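Local coordinates for protein putrescine aminotransferase (Halomonas elongata DSM 2581, PDB 6GWI) that probably transfers amino groups from putrescine and related amines to carbonyl acceptors, using pyridoxal-5'-phosphate as its cofactor, at residues B[344-349]-B[373-378]; B[351-356]-B[430-435]; B[266-271]-B[336-341]; B[260-265]-B[281-286]; B[223-226]-B[232-235]. All coordinates share one frame; numbering follows the deposited sequence.

The five contacts follow a path from the cofactor to the outer helices of a class-III aminotransferase. Contact 5 comes first along the chain and contact 4 next; both touch pyridoxal-5'-phosphate, with centres 14 Å apart. The segments of contacts 3 and 4 alternate, because the loop 260-271 feeds both, and their centres lie 9 Å apart. Contacts 1 and 2 also alternate and share helix 342-359, at successive places along it, which again puts their centres 9 Å apart. Contact 2 is the remotest, about 21 Å from contacts 4 and 5, between centres. The cofactor loops are thereby joined, through the hairpin 367-381, to the helices that pack on its sheet.

Contact 1 of 5, residues B[344-349]-B[373-378]; sequences DRVRDD and LGLMGA
Leu373 N binds Met376 O at 2.8 Å and closes the turn on which Val346 rests, at Gly374 and Leu375. Met376 N returns the bond to Leu373 O at 3.0 Å, and the hairpin so formed joins strands 367-373 and 376-381. The turn is roughly of type II', with Gly374 at positive phi in its first corner. Arg264 grips it from outside: the guanidinium NH1 binds Leu375 O, and a backbone hydrogen bond joins the two residues as well. Helix 342-359 brings Val346 to this turn. With CG1 anti to the backbone N (chi1 174°), that methyl lies 3.7 Å from Gly374 CA, while Val346 CG2 meets Leu375 CD1 at 3.8 Å. A side chain on Gly374 would be pressed against Val346 CG1. The charged groups of the helix are kept apart from this meeting. Arg347 NH2 bridges to the anti lone pair of Asp344 OD1 at 3.2 Å, the oxygen lying 20° out of the guanidinium plane, and Arg347 NH1 binds Gly266 O. The chemistry implies a division of labour: Arg264 fixes the turn by polar bonds, and the helix adds only apolar contact.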
# COMPACT_ATOMS: atom_id res chain seq x y z
N ASP B 344 18.60 -22.73 2.76
CA ASP B 344 19.12 -24.10 2.72
C ASP B 344 18.77 -24.86 3.98
O ASP B 344 18.63 -26.09 3.96
CB ASP B 344 20.65 -24.09 2.61
CG ASP B 344 21.16 -23.37 1.40
OD1 ASP B 344 20.70 -23.68 0.28
OD2 ASP B 344 22.03 -22.49 1.55
N ARG B 345 18.63 -24.13 5.07
CA ARG B 345 18.53 -24.59 6.45
C ARG B 345 17.10 -24.95 6.84
O ARG B 345 16.89 -25.96 7.51
CB ARG B 345 19.09 -23.46 7.30
CG ARG B 345 19.09 -23.57 8.77
CD ARG B 345 19.75 -22.30 9.31
NE ARG B 345 21.11 -22.03 8.82
CZ ARG B 345 22.22 -22.50 9.39
NH1 ARG B 345 22.12 -23.30 10.45
NH2 ARG B 345 23.41 -22.20 8.90
N VAL B 346 16.13 -24.14 6.43
CA VAL B 346 14.73 -24.55 6.48
C VAL B 346 14.54 -25.86 5.73
O VAL B 346 13.90 -26.79 6.22
CB VAL B 346 13.84 -23.43 5.89
CG1 VAL B 346 12.38 -23.87 5.79
CG2 VAL B 346 13.98 -22.16 6.72
N ARG B 347 15.11 -25.95 4.52
CA ARG B 347 14.88 -27.11 3.67
C ARG B 347 15.55 -28.36 4.23
O ARG B 347 14.97 -29.45 4.19
CB ARG B 347 15.39 -26.84 2.25
CG ARG B 347 15.09 -27.96 1.28
CD ARG B 347 15.56 -27.66 -0.14
NE ARG B 347 17.00 -27.43 -0.23
CZ ARG B 347 17.58 -26.24 -0.39
NH1 ARG B 347 16.85 -25.13 -0.49
NH2 ARG B 347 18.90 -26.16 -0.46
N ASP B 348 16.78 -28.24 4.74
CA ASP B 348 17.58 -29.40 5.12
C ASP B 348 17.61 -29.67 6.62
O ASP B 348 17.93 -30.80 7.02
CB ASP B 348 19.03 -29.25 4.63
CG ASP B 348 19.14 -29.15 3.13
OD1 ASP B 348 18.22 -29.63 2.43
OD2 ASP B 348 20.15 -28.60 2.64
N ASP B 349 17.29 -28.68 7.46
CA ASP B 349 17.44 -28.83 8.90
C ASP B 349 16.13 -28.57 9.62
O ASP B 349 15.53 -29.51 10.14
CB ASP B 349 18.55 -27.90 9.40
CG ASP B 349 18.70 -27.91 10.91
OD1 ASP B 349 18.11 -28.80 11.56
OD2 ASP B 349 19.39 -27.02 11.44
N LEU B 373 5.31 -28.10 5.66
CA LEU B 373 6.24 -27.99 4.54
C LEU B 373 7.16 -26.83 4.86
O LEU B 373 6.69 -25.72 5.14
CB LEU B 373 5.50 -27.76 3.22
CG LEU B 373 6.38 -27.56 1.98
CD1 LEU B 373 7.32 -28.74 1.76
CD2 LEU B 373 5.52 -27.33 0.74
N GLY B 374 8.47 -27.07 4.82
CA GLY B 374 9.38 -26.06 5.32
C GLY B 374 9.01 -25.71 6.75
O GLY B 374 8.86 -26.59 7.60
N LEU B 375 8.86 -24.42 7.03
CA LEU B 375 8.41 -23.96 8.34
C LEU B 375 7.01 -23.36 8.28
O LEU B 375 6.72 -22.33 8.90
CB LEU B 375 9.41 -22.97 8.93
CG LEU B 375 10.73 -23.60 9.38
CD1 LEU B 375 11.74 -22.53 9.80
CD2 LEU B 375 10.53 -24.60 10.52
N MET B 376 6.12 -24.02 7.54
CA MET B 376 4.68 -23.78 7.60
C MET B 376 4.03 -25.09 8.01
O MET B 376 4.33 -26.14 7.44
CB MET B 376 4.12 -23.31 6.25
CG MET B 376 2.63 -22.97 6.27
SD MET B 376 1.93 -22.58 4.65
CE MET B 376 3.00 -21.25 4.11
N GLY B 377 3.13 -25.03 8.99
CA GLY B 377 2.49 -26.22 9.49
C GLY B 377 1.04 -25.95 9.86
O GLY B 377 0.64 -24.81 10.09
N ALA B 378 0.26 -27.02 9.90
CA ALA B 378 -1.14 -26.92 10.24
C ALA B 378 -1.61 -28.20 10.94
O ALA B 378 -1.07 -29.28 10.70
CB ALA B 378 -2.01 -26.66 9.00

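Contact 2 of 5, residues B[351-356]-B[430-435]; sequences GPYLAE and EEIDEL
Helix 351-356 and helix 430-435 run nearly side by side, their segment axes 10.3 Å apart and crossing at -27°, with Leu354 and Ile432 the nearest pair by CA atoms at 6.7 Å. Tyr353 and Ile432 carry the contact between them. The tyrosine ring is swung out anti to the backbone N (chi1 -174°), which lays the CD2 and CE2 edge along Ile432; Tyr353 CD2 stands 3.9 Å from Ile432 CG2. At the end of the ring, Tyr353 OH donates to Asp433 OD1 over 2.7 Å, arriving on the syn side and 19° out of the carboxylate plane. Arg357 NE, one turn along from Tyr353, pairs with both of these oxygens, so a phenol, a carboxylate and a guanidinium group meet at one point. A phenylalanine here would keep the ring against Ile432 but would probably leave Asp433 OD1 with one bond fewer and Arg357 less firmly placed. Deeper in, Leu354 CD1 touches the same Ile432 CG2 at 4.2 Å. The inner sides of the two helices face the sheet that holds strand 418-421: Leu354 and Leu435 both rest on Ile421, and Leu435 reaches Leu50 of strand 48-50.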
# COMPACT_ATOMS: atom_id res chain seq x y z
N GLY B 351 13.07 -27.57 8.66
CA GLY B 351 11.87 -28.10 8.06
C GLY B 351 11.64 -29.56 8.40
O GLY B 351 10.60 -29.94 8.95
N PRO B 352 12.61 -30.42 8.07
CA PRO B 352 12.49 -31.83 8.47
C PRO B 352 12.37 -32.02 9.97
O PRO B 352 11.65 -32.92 10.42
CB PRO B 352 13.77 -32.46 7.92
CG PRO B 352 14.11 -31.61 6.73
CD PRO B 352 13.72 -30.20 7.12
N TYR B 353 13.04 -31.19 10.77
CA TYR B 353 12.95 -31.35 12.22
C TYR B 353 11.56 -31.00 12.71
O TYR B 353 10.98 -31.72 13.53
CB TYR B 353 14.01 -30.49 12.91
CG TYR B 353 14.07 -30.71 14.40
CD1 TYR B 353 14.76 -31.79 14.93
CD2 TYR B 353 13.42 -29.84 15.27
CE1 TYR B 353 14.81 -31.99 16.29
CE2 TYR B 353 13.47 -30.04 16.64
CZ TYR B 353 14.17 -31.12 17.14
OH TYR B 353 14.22 -31.32 18.50
N LEU B 354 11.00 -29.88 12.23
CA LEU B 354 9.61 -29.55 12.53
C LEU B 354 8.69 -30.70 12.13
O LEU B 354 7.79 -31.08 12.89
CB LEU B 354 9.21 -28.26 11.82
CG LEU B 354 7.71 -27.92 11.90
CD1 LEU B 354 7.30 -27.66 13.34
CD2 LEU B 354 7.37 -26.73 11.01
N ALA B 355 8.90 -31.25 10.93
CA ALA B 355 8.00 -32.28 10.41
C ALA B 355 7.90 -33.46 11.36
O ALA B 355 6.80 -33.95 11.64
CB ALA B 355 8.49 -32.74 9.04
N GLU B 356 9.03 -33.94 11.87
CA GLU B 356 9.00 -35.10 12.77
C GLU B 356 8.39 -34.73 14.12
O GLU B 356 7.57 -35.48 14.66
CB GLU B 356 10.40 -35.69 12.93
CG GLU B 356 11.49 -34.69 13.28
CD GLU B 356 12.83 -35.36 13.53
OE1 GLU B 356 13.70 -35.30 12.64
OE2 GLU B 356 13.00 -35.97 14.61
N GLU B 430 15.61 -26.29 19.84
CA GLU B 430 15.03 -26.29 21.18
C GLU B 430 13.77 -25.43 21.22
O GLU B 430 12.84 -25.74 21.97
CB GLU B 430 16.06 -25.79 22.20
CG GLU B 430 16.88 -24.58 21.76
CD GLU B 430 18.22 -24.96 21.14
OE1 GLU B 430 18.23 -25.67 20.11
OE2 GLU B 430 19.26 -24.55 21.69
N GLU B 431 13.72 -24.37 20.41
CA GLU B 431 12.52 -23.53 20.36
C GLU B 431 11.39 -24.22 19.60
O GLU B 431 10.22 -24.02 19.93
CB GLU B 431 12.87 -22.17 19.74
CG GLU B 431 13.76 -21.32 20.65
CD GLU B 431 14.44 -20.17 19.94
OE1 GLU B 431 14.46 -20.14 18.69
OE2 GLU B 431 14.98 -19.29 20.64
N ILE B 432 11.71 -25.03 18.59
CA ILE B 432 10.68 -25.86 17.96
C ILE B 432 10.12 -26.86 18.97
O ILE B 432 8.91 -27.11 19.01
CB ILE B 432 11.22 -26.56 16.71
CG1 ILE B 432 11.36 -25.56 15.56
CG2 ILE B 432 10.32 -27.73 16.30
CD1 ILE B 432 12.14 -26.09 14.36
N ASP B 433 11.00 -27.46 19.77
CA ASP B 433 10.55 -28.37 20.83
C ASP B 433 9.56 -27.69 21.75
O ASP B 433 8.50 -28.25 22.07
CB ASP B 433 11.75 -28.88 21.63
CG ASP B 433 12.60 -29.87 20.86
OD1 ASP B 433 12.08 -30.49 19.91
OD2 ASP B 433 13.79 -30.03 21.20
N GLU B 434 9.89 -26.48 22.22
CA GLU B 434 8.99 -25.75 23.10
C GLU B 434 7.65 -25.50 22.41
O GLU B 434 6.59 -25.62 23.04
CB GLU B 434 9.63 -24.43 23.52
CG GLU B 434 8.81 -23.62 24.52
CD GLU B 434 9.37 -22.23 24.76
OE1 GLU B 434 10.33 -21.85 24.07
OE2 GLU B 434 8.84 -21.52 25.65
N LEU B 435 7.68 -25.16 21.12
CA LEU B 435 6.45 -24.88 20.38
C LEU B 435 5.51 -26.07 20.41
O LEU B 435 4.32 -25.94 20.75
CB LEU B 435 6.80 -24.50 18.94
CG LEU B 435 5.67 -24.04 18.02
CD1 LEU B 435 6.25 -23.18 16.90
CD2 LEU B 435 4.89 -25.20 17.43

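Contact 3 of 5, residues B[266-271]-B[336-341]; sequences GEWFGS and LLEAEG
Trp268 reaches across to Leu337 and Glu338 with the outer end of its indole. From CB the chain turns so that CG stands beside the backbone N (chi1 -75°), and this aims the six-membered ring at the last turn of helix 324-339. The pyrrole side of the indole meets neither of the two helical residues; the contact begins at CZ3, which lies 4.2 Å from Leu337 CB. The next atom, Trp268 CH2, comes closer to the same Leu337 CB, at 3.8 Å, and also passes 3.9 Å from the backbone N of Glu338. Trp268 CZ2 finishes the sequence, 3.8 Å from Glu338 CB and 4.0 Å from Glu338 CA. These two carbons approach at the edge of the indole, CA in its plane. The ring thus meets the helix where it ends in a Schellman motif: Gly341, at positive phi, is the C' residue, Gly341 N binds Glu338 O at 3.1 Å, and Val342 N reaches back to Leu337 O. Gly341 is also the N-cap of the following helix, 342-359, and Val343 on that helix packs against the same indole. Only the base of Glu338 serves Trp268. Because Glu338 CG points away from the backbone N (chi1 -173°) and the chain stays extended, the carboxylate is carried past the ring, the two planes 75° apart, to a salt bridge between OE1 and Lys99. At its root the tryptophan is tied by a backbone hydrogen bond to Phe262.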
# COMPACT_ATOMS: atom_id res chain seq x y z
N GLY B 266 11.28 -23.64 2.19
CA GLY B 266 12.56 -24.23 1.86
C GLY B 266 13.13 -23.81 0.53
O GLY B 266 14.15 -24.37 0.11
N GLU B 267 12.51 -22.85 -0.13
CA GLU B 267 13.01 -22.31 -1.39
C GLU B 267 12.91 -20.79 -1.32
O GLU B 267 12.18 -20.24 -0.49
CB GLU B 267 12.20 -22.82 -2.59
CG GLU B 267 11.90 -24.31 -2.56
CD GLU B 267 13.11 -25.17 -2.85
OE1 GLU B 267 14.06 -24.66 -3.48
OE2 GLU B 267 13.12 -26.35 -2.45
N TRP B 268 13.64 -20.12 -2.21
CA TRP B 268 13.50 -18.67 -2.31
C TRP B 268 12.10 -18.29 -2.77
O TRP B 268 11.63 -17.19 -2.47
CB TRP B 268 14.54 -18.11 -3.27
CG TRP B 268 15.91 -18.06 -2.67
CD1 TRP B 268 16.93 -18.94 -2.89
CD2 TRP B 268 16.40 -17.10 -1.74
NE1 TRP B 268 18.03 -18.57 -2.16
CE2 TRP B 268 17.74 -17.45 -1.45
CE3 TRP B 268 15.85 -15.97 -1.13
CZ2 TRP B 268 18.52 -16.71 -0.57
CZ3 TRP B 268 16.63 -15.24 -0.26
CH2 TRP B 268 17.95 -15.61 0.02
N PHE B 269 11.44 -19.17 -3.51
CA PHE B 269 10.08 -18.92 -3.96
C PHE B 269 9.33 -20.25 -3.99
O PHE B 269 9.90 -21.27 -4.38
CB PHE B 269 10.07 -18.25 -5.34
CG PHE B 269 10.78 -16.92 -5.35
CD1 PHE B 269 10.14 -15.78 -4.89
CD2 PHE B 269 12.09 -16.82 -5.79
CE1 PHE B 269 10.79 -14.56 -4.88
CE2 PHE B 269 12.74 -15.61 -5.79
CZ PHE B 269 12.10 -14.48 -5.33
N GLY B 270 8.07 -20.23 -3.56
CA GLY B 270 7.26 -21.43 -3.63
C GLY B 270 7.14 -21.96 -5.04
O GLY B 270 7.06 -23.17 -5.25
N SER B 271 7.13 -21.06 -6.03
CA SER B 271 7.13 -21.47 -7.43
C SER B 271 8.25 -22.46 -7.72
O SER B 271 8.08 -23.39 -8.52
CB SER B 271 7.27 -20.24 -8.33
OG SER B 271 6.09 -19.47 -8.32
N LEU B 336 21.63 -11.38 4.18
CA LEU B 336 21.79 -12.21 5.37
C LEU B 336 21.16 -13.58 5.17
O LEU B 336 21.77 -14.61 5.48
CB LEU B 336 21.18 -11.51 6.58
CG LEU B 336 21.93 -10.27 7.08
CD1 LEU B 336 21.08 -9.52 8.09
CD2 LEU B 336 23.27 -10.67 7.68
N LEU B 337 19.93 -13.61 4.64
CA LEU B 337 19.28 -14.89 4.37
C LEU B 337 20.18 -15.78 3.52
O LEU B 337 20.27 -16.99 3.76
CB LEU B 337 17.95 -14.67 3.66
CG LEU B 337 16.76 -14.22 4.51
CD1 LEU B 337 15.62 -13.76 3.62
CD2 LEU B 337 16.31 -15.34 5.43
N GLU B 338 20.84 -15.19 2.53
CA GLU B 338 21.71 -15.94 1.63
C GLU B 338 23.05 -16.26 2.28
O GLU B 338 23.50 -17.41 2.25
CB GLU B 338 21.92 -15.15 0.33
CG GLU B 338 22.66 -15.91 -0.75
CD GLU B 338 22.74 -15.13 -2.05
OE1 GLU B 338 22.78 -13.88 -2.01
OE2 GLU B 338 22.76 -15.77 -3.12
N ALA B 339 23.70 -15.25 2.86
CA ALA B 339 25.04 -15.46 3.40
C ALA B 339 25.04 -16.45 4.55
O ALA B 339 26.02 -17.19 4.74
CB ALA B 339 25.65 -14.13 3.85
N GLU B 340 23.97 -16.48 5.34
CA GLU B 340 23.86 -17.38 6.47
C GLU B 340 23.16 -18.69 6.12
O GLU B 340 22.89 -19.49 7.02
CB GLU B 340 23.15 -16.68 7.63
CG GLU B 340 23.82 -15.39 8.06
CD GLU B 340 23.18 -14.77 9.29
OE1 GLU B 340 22.04 -15.17 9.62
OE2 GLU B 340 23.81 -13.89 9.91
N GLY B 341 22.84 -18.90 4.85
CA GLY B 341 22.28 -20.17 4.41
C GLY B 341 20.92 -20.49 4.99
O GLY B 341 20.58 -21.66 5.16

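Contact 4 of 5, residues B[260-265]-B[281-286]; sequences CGFGRL and MPIAKG. With PLP (pyridoxal-5'-phosphate), chain D.
Phe262 packs firmly against Ile283 on one flank of this contact, while the other flank, between Gly261 and Gly286, is bridged by a water molecule. On the packed side Ile283 meets the ring at its edge: Phe262 CE2 lies 4.0 Å from Ile283 CB, and Phe262 CZ lies 4.1 Å from Ile283 CD1. Ile283 CG1 takes the crowded position between its backbone N and carbonyl carbon (chi1 53°), which carries CD1 out to the ring's CZ. Close by, the backbone of Gly286 fits against the base of the ring, with Phe262 CD2 4.1 Å from Gly286 C; a CB on this glycine would point at the other segment, close to Gly261 O and Phe262 CB. On the looser, water-bridged side the two segments are linked through a single water. It accepts from Gly286 N at 2.8 Å and lies 3.0 Å from Gly261 O, to which it can donate, in the plane of the Phe262 ring at its edge. Between Ala284 and Gly286, Lys285 heads the other way: bent at chi4 (89°), it is covalently joined through NZ to C4A of pyridoxal-5'-phosphate, as in the internal aldimine of this family, and packs on Thr319 of the second subunit. Strand 280-283, which delivers the lysine, runs antiparallel to strand 295-300. Leu100 of helix 91-103 touches both Phe262 and Ile283, and Pro282 leans on helix 117-134.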
# COMPACT_ATOMS: atom_id res chain seq x y z
N CYS B 260 4.94 -17.29 0.54
CA CYS B 260 5.86 -18.39 0.26
C CYS B 260 7.26 -17.91 -0.10
O CYS B 260 8.20 -18.71 -0.06
CB CYS B 260 5.31 -19.24 -0.89
SG CYS B 260 3.73 -20.05 -0.55
N GLY B 261 7.43 -16.64 -0.43
CA GLY B 261 8.73 -16.16 -0.83
C GLY B 261 9.71 -16.13 0.33
O GLY B 261 9.35 -15.96 1.49
N PHE B 262 10.99 -16.32 -0.01
CA PHE B 262 12.11 -15.99 0.87
C PHE B 262 12.24 -16.96 2.05
O PHE B 262 12.52 -16.56 3.18
CB PHE B 262 11.99 -14.54 1.33
CG PHE B 262 11.86 -13.58 0.18
CD1 PHE B 262 12.94 -13.31 -0.64
CD2 PHE B 262 10.64 -12.99 -0.12
CE1 PHE B 262 12.83 -12.46 -1.72
CE2 PHE B 262 10.52 -12.13 -1.20
CZ PHE B 262 11.62 -11.87 -2.00
N GLY B 263 12.08 -18.26 1.77
CA GLY B 263 12.52 -19.33 2.64
C GLY B 263 11.42 -20.13 3.29
O GLY B 263 11.68 -21.24 3.78
N ARG B 264 10.18 -19.62 3.29
CA ARG B 264 9.11 -20.22 4.09
C ARG B 264 8.99 -21.72 3.86
O ARG B 264 8.88 -22.50 4.81
CB ARG B 264 7.79 -19.51 3.76
CG ARG B 264 6.57 -20.03 4.51
CD ARG B 264 6.76 -20.04 6.01
NE ARG B 264 7.25 -18.77 6.54
CZ ARG B 264 7.67 -18.60 7.79
NH1 ARG B 264 7.67 -19.62 8.64
NH2 ARG B 264 8.10 -17.41 8.20
N LEU B 265 9.03 -22.15 2.60
CA LEU B 265 8.83 -23.54 2.24
C LEU B 265 10.13 -24.27 1.93
O LEU B 265 10.10 -25.40 1.44
CB LEU B 265 7.89 -23.65 1.04
CG LEU B 265 6.52 -22.98 1.16
CD1 LEU B 265 5.73 -23.16 -0.13
CD2 LEU B 265 5.76 -23.52 2.35
N MET B 281 5.08 -12.35 -10.24
CA MET B 281 5.16 -12.83 -8.86
C MET B 281 5.10 -11.64 -7.91
O MET B 281 6.10 -10.91 -7.76
CB MET B 281 6.43 -13.64 -8.61
CG MET B 281 6.50 -14.98 -9.34
SD MET B 281 7.90 -16.01 -8.83
CE MET B 281 9.26 -14.87 -9.09
N PRO B 282 3.96 -11.39 -7.27
CA PRO B 282 3.93 -10.40 -6.20
C PRO B 282 4.65 -10.91 -4.96
O PRO B 282 4.67 -12.11 -4.67
CB PRO B 282 2.44 -10.17 -5.94
CG PRO B 282 1.76 -11.38 -6.47
CD PRO B 282 2.62 -11.93 -7.57
N ILE B 283 5.27 -9.98 -4.23
CA ILE B 283 6.07 -10.31 -3.06
C ILE B 283 5.93 -9.21 -2.02
O ILE B 283 5.61 -8.06 -2.34
CB ILE B 283 7.56 -10.51 -3.43
CG1 ILE B 283 8.07 -9.29 -4.20
CG2 ILE B 283 7.75 -11.79 -4.22
CD1 ILE B 283 9.57 -9.31 -4.45
N ALA B 284 6.17 -9.57 -0.76
CA ALA B 284 6.23 -8.65 0.36
C ALA B 284 6.62 -9.44 1.61
O ALA B 284 7.39 -10.40 1.51
CB ALA B 284 4.89 -7.93 0.56
N LYS B 285 6.07 -9.07 2.77
CA LYS B 285 6.27 -9.82 4.01
C LYS B 285 7.73 -10.18 4.24
O LYS B 285 8.51 -9.33 4.69
CB LYS B 285 5.38 -11.07 4.01
CG LYS B 285 3.89 -10.73 4.25
CD LYS B 285 3.02 -11.97 4.42
CE LYS B 285 1.57 -11.62 4.83
NZ LYS B 285 0.63 -11.40 3.68
N GLY B 286 8.13 -11.42 3.95
CA GLY B 286 9.49 -11.86 4.24
C GLY B 286 10.56 -11.11 3.47
O GLY B 286 11.74 -11.22 3.83
N1 PLP D . -1.00 -12.11 -0.94
C2 PLP D . -0.85 -13.10 0.00
C2A PLP D . -0.66 -14.53 -0.43
C3 PLP D . -0.85 -12.77 1.36
O3 PLP D . -0.70 -13.77 2.28
C4 PLP D . -1.01 -11.44 1.77
C4A PLP D . -0.38 -11.04 3.08
C5 PLP D . -1.18 -10.46 0.80
C6 PLP D . -1.17 -10.80 -0.55
C5A PLP D . -1.37 -9.00 1.17
O4P PLP D . -0.16 -8.39 1.56
P PLP D . -0.25 -7.01 2.39
O1P PLP D . -0.98 -5.98 1.57
O2P PLP D . 1.16 -6.55 2.71
O3P PLP D . -1.00 -7.25 3.67
O HOH W 1 7.62 -13.56 2.18

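Contact 5 of 5, residues B[223-226]-B[232-235]; sequences EPVQ and IMPP. With PLP (pyridoxal-5'-phosphate), chain D.
The peptide carbonyl of Gln226 is met in its own plane by Ile232 N, at 2.9 Å from Gln226 O and with a C=O...N angle of 148°, while Val225 CG1 stands above the flat peptide that follows Ile232, 3.5 Å from Ile232 O. Gln226 and Ile232 form a single antiparallel bridge, a hydrogen-bonded pair, in the loop that leads from strand 217-222 to helix 238-248. The return bond, Gln226 N to Ile232 O, is weak at 3.5 Å. Beyond the bridge the chains are joined by apolar side chains. Val225 has CG1 anti to its backbone N (chi1 170°), which sends that methyl to Met233 CG at 4.0 Å and leaves CG2 for Pro234 CD at 4.2 Å. An alanine here would lack both methyls and would probably open a gap beside Met233 and Pro234 and leave Met376, which packs on Val225, with less to rest on. The Pro234 ring brings its CD to within 3.9 Å of Pro224 O, an oxygen that is already bound by Trp239 NE1. Gln226 turns its amide to Gln182, which takes the NE2 hydrogen bond. Gln226 OE1, buried against Ile232 CB and CG2, has no polar partner in the model. The start of the segment 223-226 lines the cofactor pocket. Glu223 OE2 accepts from Tyr150 N and Glu223 OE1 from Gly227 N, and OE1 lies 3.5 Å from C2A, the methyl carbon of pyridoxal-5'-phosphate.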
# COMPACT_ATOMS: atom_id res chain seq x y z
N GLU B 223 -1.79 -18.74 -4.97
CA GLU B 223 -0.70 -18.96 -4.02
C GLU B 223 -0.15 -20.37 -4.23
O GLU B 223 -0.94 -21.31 -4.34
CB GLU B 223 -1.20 -18.81 -2.58
CG GLU B 223 -1.91 -17.49 -2.27
CD GLU B 223 -2.78 -17.58 -1.02
OE1 GLU B 223 -2.23 -17.65 0.10
OE2 GLU B 223 -4.02 -17.60 -1.16
N PRO B 224 1.17 -20.55 -4.33
CA PRO B 224 1.68 -21.94 -4.41
C PRO B 224 1.15 -22.81 -3.29
O PRO B 224 0.72 -23.95 -3.52
CB PRO B 224 3.20 -21.75 -4.33
CG PRO B 224 3.44 -20.37 -4.84
CD PRO B 224 2.26 -19.56 -4.37
N VAL B 225 1.16 -22.27 -2.07
CA VAL B 225 0.48 -22.86 -0.92
C VAL B 225 -0.36 -21.75 -0.29
O VAL B 225 0.14 -20.64 -0.08
CB VAL B 225 1.48 -23.42 0.11
CG1 VAL B 225 0.77 -23.79 1.40
CG2 VAL B 225 2.21 -24.62 -0.46
N GLN B 226 -1.63 -22.05 -0.01
CA GLN B 226 -2.53 -21.07 0.57
C GLN B 226 -2.17 -20.81 2.03
O GLN B 226 -2.11 -21.75 2.83
CB GLN B 226 -3.97 -21.56 0.45
CG GLN B 226 -4.51 -21.60 -0.96
CD GLN B 226 -5.71 -22.51 -1.10
OE1 GLN B 226 -5.58 -23.67 -1.49
NE2 GLN B 226 -6.89 -22.00 -0.76
N ILE B 232 -2.75 -24.56 3.44
CA ILE B 232 -3.28 -25.71 2.71
C ILE B 232 -2.27 -26.06 1.62
O ILE B 232 -2.23 -25.42 0.57
CB ILE B 232 -4.66 -25.41 2.12
CG1 ILE B 232 -5.61 -24.99 3.24
CG2 ILE B 232 -5.20 -26.62 1.38
CD1 ILE B 232 -6.96 -24.55 2.76
N MET B 233 -1.46 -27.07 1.87
CA MET B 233 -0.59 -27.60 0.83
C MET B 233 -1.40 -28.49 -0.11
O MET B 233 -2.14 -29.36 0.37
CB MET B 233 0.56 -28.38 1.44
CG MET B 233 1.40 -27.57 2.41
SD MET B 233 1.21 -28.14 4.11
CE MET B 233 1.85 -26.73 5.02
N PRO B 234 -1.31 -28.31 -1.42
CA PRO B 234 -2.11 -29.12 -2.33
C PRO B 234 -1.53 -30.52 -2.46
O PRO B 234 -0.37 -30.76 -2.08
CB PRO B 234 -2.01 -28.35 -3.66
CG PRO B 234 -0.67 -27.71 -3.60
CD PRO B 234 -0.43 -27.36 -2.15
N PRO B 235 -2.32 -31.48 -2.94
CA PRO B 235 -1.75 -32.78 -3.29
C PRO B 235 -0.61 -32.63 -4.28
O PRO B 235 -0.55 -31.67 -5.05
CB PRO B 235 -2.93 -33.55 -3.89
CG PRO B 235 -4.15 -32.87 -3.37
CD PRO B 235 -3.78 -31.43 -3.14
N1 PLP D . -1.00 -12.11 -0.94
C2 PLP D . -0.85 -13.10 0.00
C2A PLP D . -0.66 -14.53 -0.43
C3 PLP D . -0.85 -12.77 1.36
O3 PLP D . -0.70 -13.77 2.28
C4 PLP D . -1.01 -11.44 1.77
C4A PLP D . -0.38 -11.04 3.08
C5 PLP D . -1.18 -10.46 0.80
C6 PLP D . -1.17 -10.80 -0.55
C5A PLP D . -1.37 -9.00 1.17
O4P PLP D . -0.16 -8.39 1.56
P PLP D . -0.25 -7.01 2.39
O1P PLP D . -0.98 -5.98 1.57
O2P PLP D . 1.16 -6.55 2.71
O3P PLP D . -1.00 -7.25 3.67